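Local atomic coordinates of glycosyl hydrolase, BNR repeat (Ralstonia eutropha, PDB entry 3B7F), a protein that is probably a hydrolase that cleaves glycosidic bonds, built as a seven-bladed beta-propeller, although its substrate is not established. Residues A[34-39]-A[45-50]; A[163-168]-A[228-233]; A[125-130]-A[187-192]; A[284-289]-A[352-357]. All coordinates share one frame; numbering follows the deposited sequence. Where two conformers were deposited one is given.

From the N terminus, interaction 1 closes a short hairpin between strands 32-38 and 45-51, in the blade that strand 385-391 completes from the C-terminal end of the chain. Interaction 3 opens next, at 125-130, and interaction 2 opens at 163-168 before 187-192 closes interaction 3; 228-233 then closes interaction 2, so these two cross. Interaction 3 joins hairpin loops of successive blades, while interaction 2 joins the segments that lead into and out of the blade 178-213. Interaction 4 follows in series, linking the blades that contain 282-285 and 356-359. Interactions 1 and 4 touch where W45 CZ2 packs 3.6 Å from Y357 CE1.

Interaction 1: A[34-39]-A[45-50]; sequences WFLASD and WELRGP. With EDO (1,2-ethanediol), chain I.
R48 lays its guanidinium flat on the ring of F35, the planes 7° apart and R48 CZ 4.3 Å from the centroid of the F35 ring: a cation-pi stack. R48 CG stands anti to the backbone N (chi1 155°), and a bend at chi3 turns the long chain back across the neighbouring strand to reach the ring. A37 and E46 share this face, where E46 OE2 accepts a 3.1 Å hydrogen bond from O2 of an ethanediol. On the other face S38 CB sits squarely over W45, 3.4 Å from the centroid of its six-membered ring; so small a side chain lets the indole lie close. L36 CD2 meets L47 CD1 branch to branch at 3.6 Å. At the far end P50, after a cis peptide, runs alongside W34 and holds CB 3.8 Å from the centroid of the indole's six-membered ring. G49, with phi 128°, suits the backbone here and passes W34 closely. Paired backbone bonds at F35-R48 and A37-E46 set this antiparallel register. To these the side chains add CH-pi contacts at W45 and W34, while R48 spends its flat face on F35, NH1 nearest CG and NH2 near CE2, so ring and cation shield each other over one face.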
loop_
_atom_site.group_PDB
_atom_site.type_symbol
_atom_site.label_atom_id
_atom_site.label_comp_id
_atom_site.label_asym_id
_atom_site.label_seq_id
_atom_site.Cartn_x
_atom_site.Cartn_y
_atom_site.Cartn_z
ATOM N N TRP A 34 0.397 7.847 -14.892
ATOM C CA TRP A 34 1.414 7.547 -15.882
ATOM C C TRP A 34 1.645 6.045 -15.768
ATOM O O TRP A 34 1.301 5.435 -14.761
ATOM C CB TRP A 34 2.688 8.343 -15.665
ATOM C CG TRP A 34 2.749 9.700 -16.272
ATOM C CD1 TRP A 34 3.361 10.033 -17.447
ATOM C CD2 TRP A 34 2.244 10.924 -15.725
ATOM N NE1 TRP A 34 3.268 11.375 -17.656
ATOM C CE2 TRP A 34 2.586 11.949 -16.620
ATOM C CE3 TRP A 34 1.489 11.246 -14.588
ATOM C CZ2 TRP A 34 2.211 13.279 -16.420
ATOM C CZ3 TRP A 34 1.138 12.575 -14.375
ATOM C CH2 TRP A 34 1.514 13.573 -15.280
ATOM N N PHE A 35 2.183 5.477 -16.842
ATOM C CA PHE A 35 2.388 4.052 -16.982
ATOM C C PHE A 35 3.742 3.815 -17.559
ATOM O O PHE A 35 4.116 4.480 -18.534
ATOM C CB PHE A 35 1.331 3.471 -17.899
ATOM C CG PHE A 35 -0.048 3.642 -17.373
ATOM C CD1 PHE A 35 -0.588 2.705 -16.518
ATOM C CD2 PHE A 35 -0.789 4.774 -17.684
ATOM C CE1 PHE A 35 -1.865 2.877 -15.988
ATOM C CE2 PHE A 35 -2.063 4.942 -17.170
ATOM C CZ PHE A 35 -2.601 3.985 -16.326
ATOM N N LEU A 36 4.492 2.900 -16.943
ATOM C CA LEU A 36 5.846 2.566 -17.409
ATOM C C LEU A 36 5.849 1.131 -17.877
ATOM O O LEU A 36 5.315 0.286 -17.196
ATOM C CB LEU A 36 6.902 2.806 -16.326
ATOM C CG LEU A 36 7.410 4.228 -16.169
ATOM C CD1 LEU A 36 7.947 4.476 -14.765
ATOM C CD2 LEU A 36 8.473 4.552 -17.274
ATOM N N ALA A 37 6.417 0.861 -19.052
ATOM C CA ALA A 37 6.460 -0.514 -19.584
ATOM C C ALA A 37 7.899 -0.895 -19.943
ATOM O O ALA A 37 8.590 -0.131 -20.612
ATOM C CB ALA A 37 5.520 -0.653 -20.796
ATOM N N SER A 38 8.342 -2.068 -19.507
ATOM C CA SER A 38 9.696 -2.531 -19.807
ATOM C C SER A 38 9.760 -3.498 -20.972
ATOM O O SER A 38 8.740 -4.013 -21.435
ATOM C CB SER A 38 10.317 -3.235 -18.611
ATOM O OG SER A 38 9.875 -4.584 -18.473
ATOM N N ASP A 39 10.994 -3.697 -21.443
ATOM C CA ASP A 39 11.339 -4.776 -22.366
ATOM C C ASP A 39 11.407 -6.060 -21.481
ATOM O O ASP A 39 11.358 -5.966 -20.241
ATOM C CB ASP A 39 12.649 -4.483 -23.139
ATOM C CG ASP A 39 13.861 -4.282 -22.245
ATOM O OD1 ASP A 39 13.764 -4.260 -20.998
ATOM O OD2 ASP A 39 14.942 -4.089 -22.817
ATOM N N TRP A 45 12.837 1.219 -20.521
ATOM C CA TRP A 45 11.449 1.509 -20.166
ATOM C C TRP A 45 10.820 2.607 -21.035
ATOM O O TRP A 45 11.481 3.542 -21.440
ATOM C CB TRP A 45 11.346 1.924 -18.696
ATOM C CG TRP A 45 11.717 0.826 -17.732
ATOM C CD1 TRP A 45 12.966 0.442 -17.398
ATOM C CD2 TRP A 45 10.828 -0.006 -16.970
ATOM N NE1 TRP A 45 12.925 -0.569 -16.488
ATOM C CE2 TRP A 45 11.627 -0.873 -16.206
ATOM C CE3 TRP A 45 9.441 -0.103 -16.863
ATOM C CZ2 TRP A 45 11.092 -1.834 -15.354
ATOM C CZ3 TRP A 45 8.903 -1.068 -16.013
ATOM C CH2 TRP A 45 9.725 -1.912 -15.261
ATOM N N GLU A 46 9.520 2.482 -21.266
ATOM C CA GLU A 46 8.746 3.390 -22.083
ATOM C C GLU A 46 7.691 4.024 -21.202
ATOM O O GLU A 46 6.977 3.325 -20.524
ATOM C CB GLU A 46 8.107 2.575 -23.205
ATOM C CG GLU A 46 7.266 3.316 -24.219
ATOM C CD GLU A 46 6.789 2.382 -25.354
ATOM O OE1 GLU A 46 7.655 1.788 -26.058
ATOM O OE2 GLU A 46 5.552 2.258 -25.539
ATOM N N LEU A 47 7.613 5.353 -21.217
ATOM C CA LEU A 47 6.641 6.106 -20.447
ATOM C C LEU A 47 5.413 6.480 -21.292
ATOM O O LEU A 47 5.562 7.078 -22.346
ATOM C CB LEU A 47 7.289 7.395 -19.923
ATOM C CG LEU A 47 6.517 8.254 -18.915
ATOM C CD1 LEU A 47 6.286 7.450 -17.604
ATOM C CD2 LEU A 47 7.255 9.525 -18.657
ATOM N N ARG A 48 4.221 6.120 -20.818
ATOM C CA ARG A 48 2.956 6.536 -21.412
ATOM C C ARG A 48 2.194 7.377 -20.387
ATOM O O ARG A 48 2.234 7.101 -19.191
ATOM C CB ARG A 48 2.111 5.324 -21.861
ATOM C CG ARG A 48 0.546 5.578 -21.931
ATOM C CD ARG A 48 -0.263 4.443 -22.613
ATOM N NE ARG A 48 -1.537 4.169 -21.906
ATOM C CZ ARG A 48 -1.787 3.149 -21.044
ATOM N NH1 ARG A 48 -0.869 2.208 -20.704
ATOM N NH2 ARG A 48 -3.013 3.051 -20.507
ATOM N N GLY A 49 1.490 8.388 -20.882
ATOM C CA GLY A 49 0.666 9.274 -20.083
ATOM C C GLY A 49 1.037 10.717 -20.391
ATOM O O GLY A 49 1.926 10.956 -21.190
ATOM N N PRO A 50 0.403 11.687 -19.708
ATOM C CA PRO A 50 -0.613 11.487 -18.666
ATOM C C PRO A 50 -1.973 10.961 -19.150
ATOM O O PRO A 50 -2.361 11.173 -20.303
ATOM C CB PRO A 50 -0.822 12.897 -18.077
ATOM C CG PRO A 50 -0.368 13.825 -19.103
ATOM C CD PRO A 50 0.716 13.109 -19.897
HETATM C C1 EDO I . 3.050 1.857 -21.990
HETATM O O1 EDO I . 3.871 2.854 -22.612
HETATM C C2 EDO I . 2.679 0.755 -22.988
HETATM O O2 EDO I . 3.805 0.368 -23.799
#

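Interaction 2: A[163-168]-A[228-233]; sequences RAWTGG and VEFGHD. With EDO (1,2-ethanediol), chain R; EDO (1,2-ethanediol), chain F.
F230 and W165 make a T-shaped pair: the edge of the indole points at the face of the phenyl ring, with the planes 78° apart and the centroid of the W165 five-membered ring 4.5 Å from that of F230. Along 228-233 the approach to this pair begins at V228, whose side chain packs on L223. E229 follows and works through its backbone, its O accepting a 2.6 Å hydrogen bond from O1 of an ethanediol as well as one from N215 ND2. Next comes F230, whose CG lies between the backbone N and the carbonyl carbon (chi1 60°), which sends the ring across to the helix 162-166. W165 CD1 stands above the centre of that ring, 3.6 Å from F230 CD2, and A164 O comes within 3.3 Å of F230 CE1. A flat, apolar phenyl suits a place where it must receive an indole edge and also lie against the small side chain of A164. G231 has a positive phi of 114°, a conformation that glycine takes readily. H232 then turns its imidazole edge to a second ethanediol, donating from NE2 to O1 at 2.8 Å. D233 closes the run, OD1 bonded to S197 OG and OD2 to W304 NE1. Beyond F230, the indole of W165 also meets F202, H159 and M196, so the helix is seated on the blade containing 192-197. G231 and H232 both face G199, a G1 beta bulge, at the point where the chain enters strand 234-239 and the next blade of the propeller.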
loop_
_atom_site.group_PDB
_atom_site.type_symbol
_atom_site.label_atom_id
_atom_site.label_comp_id
_atom_site.label_asym_id
_atom_site.label_seq_id
_atom_site.Cartn_x
_atom_site.Cartn_y
_atom_site.Cartn_z
ATOM N N ARG A 163 -16.411 4.565 15.788
ATOM C CA ARG A 163 -16.046 5.937 16.128
ATOM C C ARG A 163 -14.872 5.957 17.130
ATOM O O ARG A 163 -13.992 6.817 17.031
ATOM C CB ARG A 163 -17.264 6.718 16.649
ATOM C CG ARG A 163 -17.036 8.233 16.725
ATOM N N ALA A 164 -14.861 4.998 18.066
ATOM C CA ALA A 164 -13.780 4.830 19.043
ATOM C C ALA A 164 -12.472 4.374 18.364
ATOM O O ALA A 164 -11.384 4.869 18.691
ATOM C CB ALA A 164 -14.194 3.831 20.129
ATOM N N TRP A 165 -12.591 3.422 17.436
ATOM C CA TRP A 165 -11.451 2.938 16.661
ATOM C C TRP A 165 -10.854 3.999 15.733
ATOM O O TRP A 165 -9.642 4.138 15.697
ATOM C CB TRP A 165 -11.815 1.728 15.811
ATOM C CG TRP A 165 -12.162 0.498 16.554
ATOM C CD1 TRP A 165 -11.751 0.141 17.800
ATOM C CD2 TRP A 165 -12.872 -0.625 16.033
ATOM N NE1 TRP A 165 -12.211 -1.102 18.115
ATOM C CE2 TRP A 165 -12.893 -1.608 17.039
ATOM C CE3 TRP A 165 -13.498 -0.891 14.815
ATOM C CZ2 TRP A 165 -13.544 -2.829 16.876
ATOM C CZ3 TRP A 165 -14.123 -2.107 14.644
ATOM C CH2 TRP A 165 -14.144 -3.060 15.667
ATOM N N THR A 166 -11.698 4.742 15.016
ATOM C CA THR A 166 -11.247 5.770 14.076
ATOM C C THR A 166 -10.899 7.100 14.750
ATOM O O THR A 166 -9.805 7.615 14.559
ATOM C CB THR A 166 -12.313 6.090 12.990
ATOM O OG1 THR A 166 -13.453 6.688 13.602
ATOM C CG2 THR A 166 -12.743 4.845 12.206
ATOM N N GLY A 167 -11.853 7.651 15.502
ATOM C CA GLY A 167 -11.740 8.969 16.165
ATOM C C GLY A 167 -12.418 10.068 15.329
ATOM O O GLY A 167 -13.635 10.000 15.071
ATOM N N GLY A 168 -11.638 11.083 14.923
ATOM C CA GLY A 168 -12.105 12.205 14.068
ATOM C C GLY A 168 -11.046 12.557 13.022
ATOM O O GLY A 168 -10.164 11.723 12.737
ATOM N N VAL A 228 -2.323 0.242 24.608
ATOM C CA VAL A 228 -3.756 0.126 24.432
ATOM C C VAL A 228 -4.002 -0.853 23.281
ATOM O O VAL A 228 -3.074 -1.283 22.600
ATOM C CB VAL A 228 -4.452 1.499 24.215
ATOM C CG1 VAL A 228 -4.496 2.252 25.526
ATOM C CG2 VAL A 228 -3.773 2.320 23.090
ATOM N N GLU A 229 -5.260 -1.225 23.114
ATOM C CA GLU A 229 -5.697 -2.232 22.138
ATOM C C GLU A 229 -5.728 -1.740 20.703
ATOM O O GLU A 229 -5.574 -2.532 19.755
ATOM C CB GLU A 229 -7.122 -2.686 22.509
ATOM C CG GLU A 229 -7.233 -3.377 23.860
ATOM C CD GLU A 229 -6.918 -4.846 23.772
ATOM O OE1 GLU A 229 -7.809 -5.587 23.274
ATOM O OE2 GLU A 229 -5.809 -5.249 24.207
ATOM N N PHE A 230 -6.014 -0.442 20.571
ATOM C CA PHE A 230 -6.148 0.239 19.297
ATOM C C PHE A 230 -5.807 1.725 19.477
ATOM O O PHE A 230 -5.660 2.214 20.608
ATOM C CB PHE A 230 -7.562 0.022 18.717
ATOM C CG PHE A 230 -8.680 0.526 19.603
ATOM C CD1 PHE A 230 -9.046 1.879 19.599
ATOM C CD2 PHE A 230 -9.391 -0.364 20.425
ATOM C CE1 PHE A 230 -10.085 2.343 20.406
ATOM C CE2 PHE A 230 -10.423 0.084 21.238
ATOM C CZ PHE A 230 -10.768 1.448 21.235
ATOM N N GLY A 231 -5.747 2.430 18.353
ATOM C CA GLY A 231 -5.354 3.831 18.255
ATOM C C GLY A 231 -4.044 4.004 17.491
ATOM O O GLY A 231 -3.640 5.133 17.174
ATOM N N HIS A 232 -3.422 2.879 17.155
ATOM C CA HIS A 232 -2.098 2.783 16.494
ATOM C C HIS A 232 -2.079 3.359 15.082
ATOM O O HIS A 232 -3.130 3.551 14.471
ATOM C CB HIS A 232 -1.674 1.312 16.436
ATOM C CG HIS A 232 -1.622 0.644 17.782
ATOM N ND1 HIS A 232 -2.757 0.262 18.466
ATOM C CD2 HIS A 232 -0.577 0.324 18.583
ATOM C CE1 HIS A 232 -2.417 -0.263 19.625
ATOM N NE2 HIS A 232 -1.098 -0.234 19.724
ATOM N N ASP A 233 -0.878 3.628 14.563
ATOM C CA ASP A 233 -0.723 4.211 13.222
ATOM C C ASP A 233 0.139 3.344 12.280
ATOM O O ASP A 233 1.295 3.683 11.978
ATOM C CB ASP A 233 -0.182 5.655 13.318
ATOM C CG ASP A 233 -0.177 6.388 11.974
ATOM O OD1 ASP A 233 -0.911 5.983 11.046
ATOM O OD2 ASP A 233 0.578 7.387 11.839
HETATM C C1 EDO R . 0.640 -2.684 22.007
HETATM O O1 EDO R . 0.087 -1.348 22.024
HETATM C C2 EDO R . -0.098 -3.646 22.921
HETATM O O2 EDO R . 0.784 -4.720 23.275
HETATM C C1 EDO F . -4.696 -6.079 20.562
HETATM O O1 EDO F . -5.397 -5.101 19.780
HETATM C C2 EDO F . -5.061 -7.511 20.192
HETATM O O2 EDO F . -4.058 -8.189 19.422
#

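Interaction 3: A[125-130]-A[187-192]; sequences ASEPGT and RDPKHL
E127 and P189 meet by van der Waals contact, the two side chains crossing at about a right angle. E127 OE2 does the touching, 3.8 Å from P189 CB and equally near CG. With CG beside the backbone N (chi1 -60°) and the chain extended beyond it, the glutamate reaches the loop of the next blade. S126 adds a looser touch, its OG 4.3 Å from P189 CG; the polar partner of that hydroxyl is H124 ND1, and P189 packs on H124 too.

Hydrogen bonds act within each loop instead. In 125-130 a type II turn from E127 to T130 is closed by T130 N to E127 O at 3.1 Å. P128 suits its second position and G129, with phi 88°, its third. In 187-192 a type I turn runs from D188 to H191, again with a proline second, closed by H191 N to D188 O. D188 OD1 also accepts from K190 N at 3.0 Å, met from well above the carboxylate plane, which makes an Asx turn.

To the side, R187 forms a salt bridge with D185, and H191 hydrogen-bonds to D185 and E203. The chemistry implies a light surface contact between hairpin loops of adjacent blades. No hydrogen bond crosses it, and each loop has its own turn bonds, so P189 offers E127 a rigid hydrocarbon surface rather than a polar partner.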
loop_
_atom_site.group_PDB
_atom_site.type_symbol
_atom_site.label_atom_id
_atom_site.label_comp_id
_atom_site.label_asym_id
_atom_site.label_seq_id
_atom_site.Cartn_x
_atom_site.Cartn_y
_atom_site.Cartn_z
ATOM N N ALA A 125 -9.549 -15.275 -5.416
ATOM C CA ALA A 125 -9.549 -15.962 -6.716
ATOM C C ALA A 125 -10.902 -16.573 -7.080
ATOM O O ALA A 125 -11.322 -16.554 -8.247
ATOM C CB ALA A 125 -8.435 -17.063 -6.724
ATOM N N SER A 126 -11.587 -17.091 -6.061
ATOM C CA SER A 126 -12.881 -17.729 -6.197
ATOM C C SER A 126 -14.035 -16.746 -6.314
ATOM O O SER A 126 -15.169 -17.187 -6.488
ATOM C CB SER A 126 -13.156 -18.607 -4.981
ATOM O OG SER A 126 -13.478 -17.796 -3.862
ATOM N N GLU A 127 -13.789 -15.437 -6.192
ATOM C CA GLU A 127 -14.875 -14.452 -6.298
ATOM C C GLU A 127 -14.529 -13.382 -7.325
ATOM O O GLU A 127 -14.435 -12.208 -6.973
ATOM C CB GLU A 127 -15.162 -13.854 -4.917
ATOM C CG GLU A 127 -15.584 -14.901 -3.884
ATOM C CD GLU A 127 -15.946 -14.307 -2.545
ATOM O OE1 GLU A 127 -15.724 -13.096 -2.323
ATOM O OE2 GLU A 127 -16.469 -15.066 -1.711
ATOM N N PRO A 128 -14.400 -13.782 -8.624
ATOM C CA PRO A 128 -14.012 -12.805 -9.634
ATOM C C PRO A 128 -15.006 -11.649 -9.681
ATOM O O PRO A 128 -16.179 -11.859 -9.422
ATOM C CB PRO A 128 -13.978 -13.609 -10.949
ATOM C CG PRO A 128 -14.648 -14.879 -10.688
ATOM C CD PRO A 128 -14.636 -15.114 -9.213
ATOM N N GLY A 129 -14.497 -10.440 -9.935
ATOM C CA GLY A 129 -15.301 -9.227 -9.926
ATOM C C GLY A 129 -15.454 -8.534 -8.589
ATOM O O GLY A 129 -15.924 -7.397 -8.570
ATOM N N THR A 130 -15.066 -9.201 -7.492
ATOM C CA THR A 130 -15.168 -8.637 -6.145
ATOM C C THR A 130 -13.905 -7.837 -5.779
ATOM O O THR A 130 -12.785 -8.297 -6.008
ATOM C CB THR A 130 -15.470 -9.742 -5.091
ATOM O OG1 THR A 130 -16.766 -10.301 -5.356
ATOM C CG2 THR A 130 -15.435 -9.192 -3.652
ATOM N N ARG A 187 -6.091 -18.066 1.243
ATOM C CA ARG A 187 -6.684 -19.314 1.662
ATOM C C ARG A 187 -8.163 -19.222 2.010
ATOM O O ARG A 187 -8.802 -20.260 2.085
ATOM C CB ARG A 187 -5.981 -19.811 2.913
ATOM C CG ARG A 187 -4.511 -20.094 2.756
ATOM C CD ARG A 187 -3.892 -20.270 4.096
ATOM N NE ARG A 187 -3.906 -19.037 4.878
ATOM C CZ ARG A 187 -3.360 -18.895 6.080
ATOM N NH1 ARG A 187 -2.695 -19.894 6.657
ATOM N NH2 ARG A 187 -3.450 -17.730 6.693
ATOM N N ASP A 188 -8.707 -18.020 2.227
ATOM C CA ASP A 188 -10.086 -17.883 2.676
ATOM C C ASP A 188 -10.623 -16.471 2.451
ATOM O O ASP A 188 -10.176 -15.559 3.140
ATOM C CB ASP A 188 -10.125 -18.217 4.183
ATOM C CG ASP A 188 -11.523 -18.124 4.794
ATOM O OD1 ASP A 188 -12.505 -17.895 4.054
ATOM O OD2 ASP A 188 -11.630 -18.294 6.035
ATOM N N PRO A 189 -11.627 -16.282 1.557
ATOM C CA PRO A 189 -12.177 -14.927 1.321
ATOM C C PRO A 189 -12.816 -14.234 2.538
ATOM O O PRO A 189 -12.995 -13.003 2.518
ATOM C CB PRO A 189 -13.269 -15.162 0.264
ATOM C CG PRO A 189 -13.574 -16.582 0.296
ATOM C CD PRO A 189 -12.316 -17.283 0.721
ATOM N N LYS A 190 -13.189 -15.024 3.551
ATOM C CA LYS A 190 -13.780 -14.523 4.784
ATOM C C LYS A 190 -12.755 -13.886 5.743
ATOM O O LYS A 190 -13.153 -13.092 6.606
ATOM C CB LYS A 190 -14.521 -15.656 5.529
ATOM C CG LYS A 190 -15.691 -16.328 4.785
ATOM C CD LYS A 190 -16.255 -17.507 5.614
ATOM C CE LYS A 190 -17.446 -18.224 4.933
ATOM N N HIS A 191 -11.470 -14.235 5.609
ATOM C CA HIS A 191 -10.423 -13.725 6.483
ATOM C C HIS A 191 -9.793 -12.455 5.878
ATOM O O HIS A 191 -9.051 -12.508 4.871
ATOM C CB HIS A 191 -9.408 -14.817 6.753
ATOM C CG HIS A 191 -8.355 -14.448 7.756
ATOM N ND1 HIS A 191 -7.054 -14.871 7.635
ATOM C CD2 HIS A 191 -8.398 -13.689 8.877
ATOM C CE1 HIS A 191 -6.349 -14.426 8.657
ATOM N NE2 HIS A 191 -7.139 -13.697 9.420
ATOM N N LEU A 192 -10.106 -11.327 6.520
ATOM C CA LEU A 192 -9.704 -10.008 6.091
ATOM C C LEU A 192 -8.940 -9.283 7.161
ATOM O O LEU A 192 -9.221 -9.469 8.343
ATOM C CB LEU A 192 -10.952 -9.171 5.784
ATOM C CG LEU A 192 -11.976 -9.729 4.791
ATOM C CD1 LEU A 192 -13.148 -8.763 4.651
ATOM C CD2 LEU A 192 -11.299 -10.031 3.429
#

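Interaction 4: A[284-289]-A[352-357]; sequences VVHQRD and APVGVY. With EDO (1,2-ethanediol), chain H.
V354 presses a methyl onto the face of the H286 imidazole, its CG2 3.6 Å from the ring centroid in a CH-pi contact. Followed outward, H286 leaves the backbone with CG anti to the backbone N (chi1 -175°), which carries the ring from CB toward the neighbouring blade. CG lies on the remote side of the ring, 4.1 Å from V354 CG2. ND1 turns to its own loop and accepts R288 N at 3.2 Å, with the donor close to the ring plane. CD2 and CE1 approach the same methyl more closely, and NE2 comes nearest, 3.3 Å from V354 CG2. Over the opposite face of the ring sits O1 of an ethanediol, itself hydrogen-bonded to D289 OD2 at 2.8 Å.

R288 follows the ring round, its guanidinium set with one face near H286 CE1 and its NH2 3.9 Å from V354 CG2. The polar business of that arginine is with carbonyls just before 352-357: NH2 bonds H351 O and NH1 bonds A350 O. A352, small enough to let the arginine pass, lies beside NH2. A branched valine suits a place where one methyl meets the imidazole and the side chain also touches W294.

Two kinds of chemistry therefore join these blades. The H286 face gives apolar contact while the bond to ND1 restrains the ring's rotation, and R288 supplies the directional bonds that reach across to the next blade's backbone.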
loop_
_atom_site.group_PDB
_atom_site.type_symbol
_atom_site.label_atom_id
_atom_site.label_comp_id
_atom_site.label_asym_id
_atom_site.label_seq_id
_atom_site.Cartn_x
_atom_site.Cartn_y
_atom_site.Cartn_z
ATOM N N VAL A 284 7.278 -3.888 1.430
ATOM C CA VAL A 284 7.053 -4.784 0.286
ATOM C C VAL A 284 7.695 -6.123 0.587
ATOM O O VAL A 284 8.780 -6.153 1.131
ATOM C CB VAL A 284 7.654 -4.173 -1.047
ATOM C CG1 VAL A 284 7.687 -5.210 -2.169
ATOM C CG2 VAL A 284 6.876 -2.942 -1.460
ATOM N N VAL A 285 7.032 -7.217 0.226
ATOM C CA VAL A 285 7.558 -8.577 0.460
ATOM C C VAL A 285 7.906 -9.259 -0.855
ATOM O O VAL A 285 7.290 -8.995 -1.860
ATOM C CB VAL A 285 6.551 -9.456 1.227
ATOM C CG1 VAL A 285 6.049 -8.735 2.395
ATOM C CG2 VAL A 285 5.351 -9.903 0.326
ATOM N N HIS A 286 8.938 -10.093 -0.846
ATOM C CA HIS A 286 9.334 -10.890 -2.005
ATOM C C HIS A 286 8.195 -11.913 -2.221
ATOM O O HIS A 286 7.791 -12.574 -1.295
ATOM C CB HIS A 286 10.667 -11.565 -1.696
ATOM C CG HIS A 286 11.277 -12.326 -2.831
ATOM N ND1 HIS A 286 10.720 -13.469 -3.358
ATOM C CD2 HIS A 286 12.453 -12.156 -3.477
ATOM C CE1 HIS A 286 11.506 -13.950 -4.303
ATOM N NE2 HIS A 286 12.577 -13.184 -4.381
ATOM N N GLN A 287 7.658 -11.993 -3.434
ATOM C CA GLN A 287 6.550 -12.914 -3.773
ATOM C C GLN A 287 6.675 -14.371 -3.306
ATOM O O GLN A 287 5.704 -14.954 -2.848
ATOM C CB GLN A 287 6.347 -12.954 -5.285
ATOM C CG GLN A 287 5.352 -11.952 -5.790
ATOM C CD GLN A 287 3.937 -12.351 -5.474
ATOM O OE1 GLN A 287 3.561 -13.511 -5.638
ATOM N NE2 GLN A 287 3.145 -11.392 -5.021
ATOM N N ARG A 288 7.873 -14.922 -3.471
ATOM C CA ARG A 288 8.190 -16.298 -3.135
ATOM C C ARG A 288 8.871 -16.557 -1.782
ATOM O O ARG A 288 8.684 -17.632 -1.236
ATOM C CB ARG A 288 9.045 -16.889 -4.247
ATOM C CG ARG A 288 8.257 -16.995 -5.537
ATOM C CD ARG A 288 9.048 -17.567 -6.639
ATOM N NE ARG A 288 10.212 -16.764 -7.016
ATOM C CZ ARG A 288 10.174 -15.650 -7.747
ATOM N NH1 ARG A 288 9.038 -15.159 -8.217
ATOM N NH2 ARG A 288 11.314 -15.030 -8.042
ATOM N N ASP A 289 9.581 -15.574 -1.231
ATOM C CA ASP A 289 10.367 -15.706 -0.012
ATOM C C ASP A 289 9.736 -14.889 1.126
ATOM O O ASP A 289 9.836 -13.658 1.120
ATOM C CB ASP A 289 11.792 -15.204 -0.295
ATOM C CG ASP A 289 12.740 -15.398 0.872
ATOM O OD1 ASP A 289 12.362 -16.043 1.863
ATOM O OD2 ASP A 289 13.887 -14.914 0.782
ATOM N N ALA A 352 12.400 -13.357 -11.734
ATOM C CA ALA A 352 13.554 -13.977 -11.098
ATOM C C ALA A 352 14.801 -13.374 -11.741
ATOM O O ALA A 352 15.029 -13.590 -12.931
ATOM C CB ALA A 352 13.531 -15.487 -11.282
ATOM N N PRO A 353 15.569 -12.540 -11.002
ATOM C CA PRO A 353 15.390 -12.054 -9.648
ATOM C C PRO A 353 14.274 -11.029 -9.564
ATOM O O PRO A 353 13.920 -10.415 -10.549
ATOM C CB PRO A 353 16.717 -11.386 -9.313
ATOM C CG PRO A 353 17.434 -11.260 -10.501
ATOM C CD PRO A 353 16.785 -11.998 -11.608
ATOM N N VAL A 354 13.722 -10.869 -8.380
ATOM C CA VAL A 354 12.670 -9.926 -8.137
ATOM C C VAL A 354 13.203 -8.499 -8.283
ATOM O O VAL A 354 14.286 -8.175 -7.804
ATOM C CB VAL A 354 12.032 -10.149 -6.741
ATOM C CG1 VAL A 354 11.238 -8.924 -6.317
ATOM C CG2 VAL A 354 11.176 -11.371 -6.792
ATOM N N GLY A 355 12.448 -7.700 -9.019
ATOM C CA GLY A 355 12.703 -6.311 -9.236
ATOM C C GLY A 355 11.895 -5.523 -8.231
ATOM O O GLY A 355 10.829 -5.978 -7.792
ATOM N N VAL A 356 12.440 -4.373 -7.831
ATOM C CA VAL A 356 11.861 -3.499 -6.809
ATOM C C VAL A 356 11.841 -2.059 -7.365
ATOM O O VAL A 356 12.728 -1.626 -8.112
ATOM C CB VAL A 356 12.643 -3.592 -5.477
ATOM C CG1 VAL A 356 11.911 -2.823 -4.362
ATOM C CG2 VAL A 356 12.856 -5.046 -5.066
ATOM N N TYR A 357 10.807 -1.323 -7.021
ATOM C CA TYR A 357 10.597 -0.011 -7.614
ATOM C C TYR A 357 10.076 0.937 -6.598
ATOM O O TYR A 357 9.354 0.536 -5.707
ATOM C CB TYR A 357 9.518 -0.136 -8.716
ATOM C CG TYR A 357 9.775 -1.253 -9.706
ATOM C CD1 TYR A 357 10.541 -1.031 -10.851
ATOM C CD2 TYR A 357 9.304 -2.557 -9.475
ATOM C CE1 TYR A 357 10.829 -2.076 -11.750
ATOM C CE2 TYR A 357 9.596 -3.581 -10.358
ATOM C CZ TYR A 357 10.342 -3.330 -11.510
ATOM O OH TYR A 357 10.630 -4.348 -12.416
HETATM C C1 EDO H . 16.078 -14.807 -2.376
HETATM O O1 EDO H . 14.777 -15.187 -1.899
HETATM C C2 EDO H . 16.365 -13.306 -2.200
HETATM O O2 EDO H . 16.256 -12.808 -0.842
#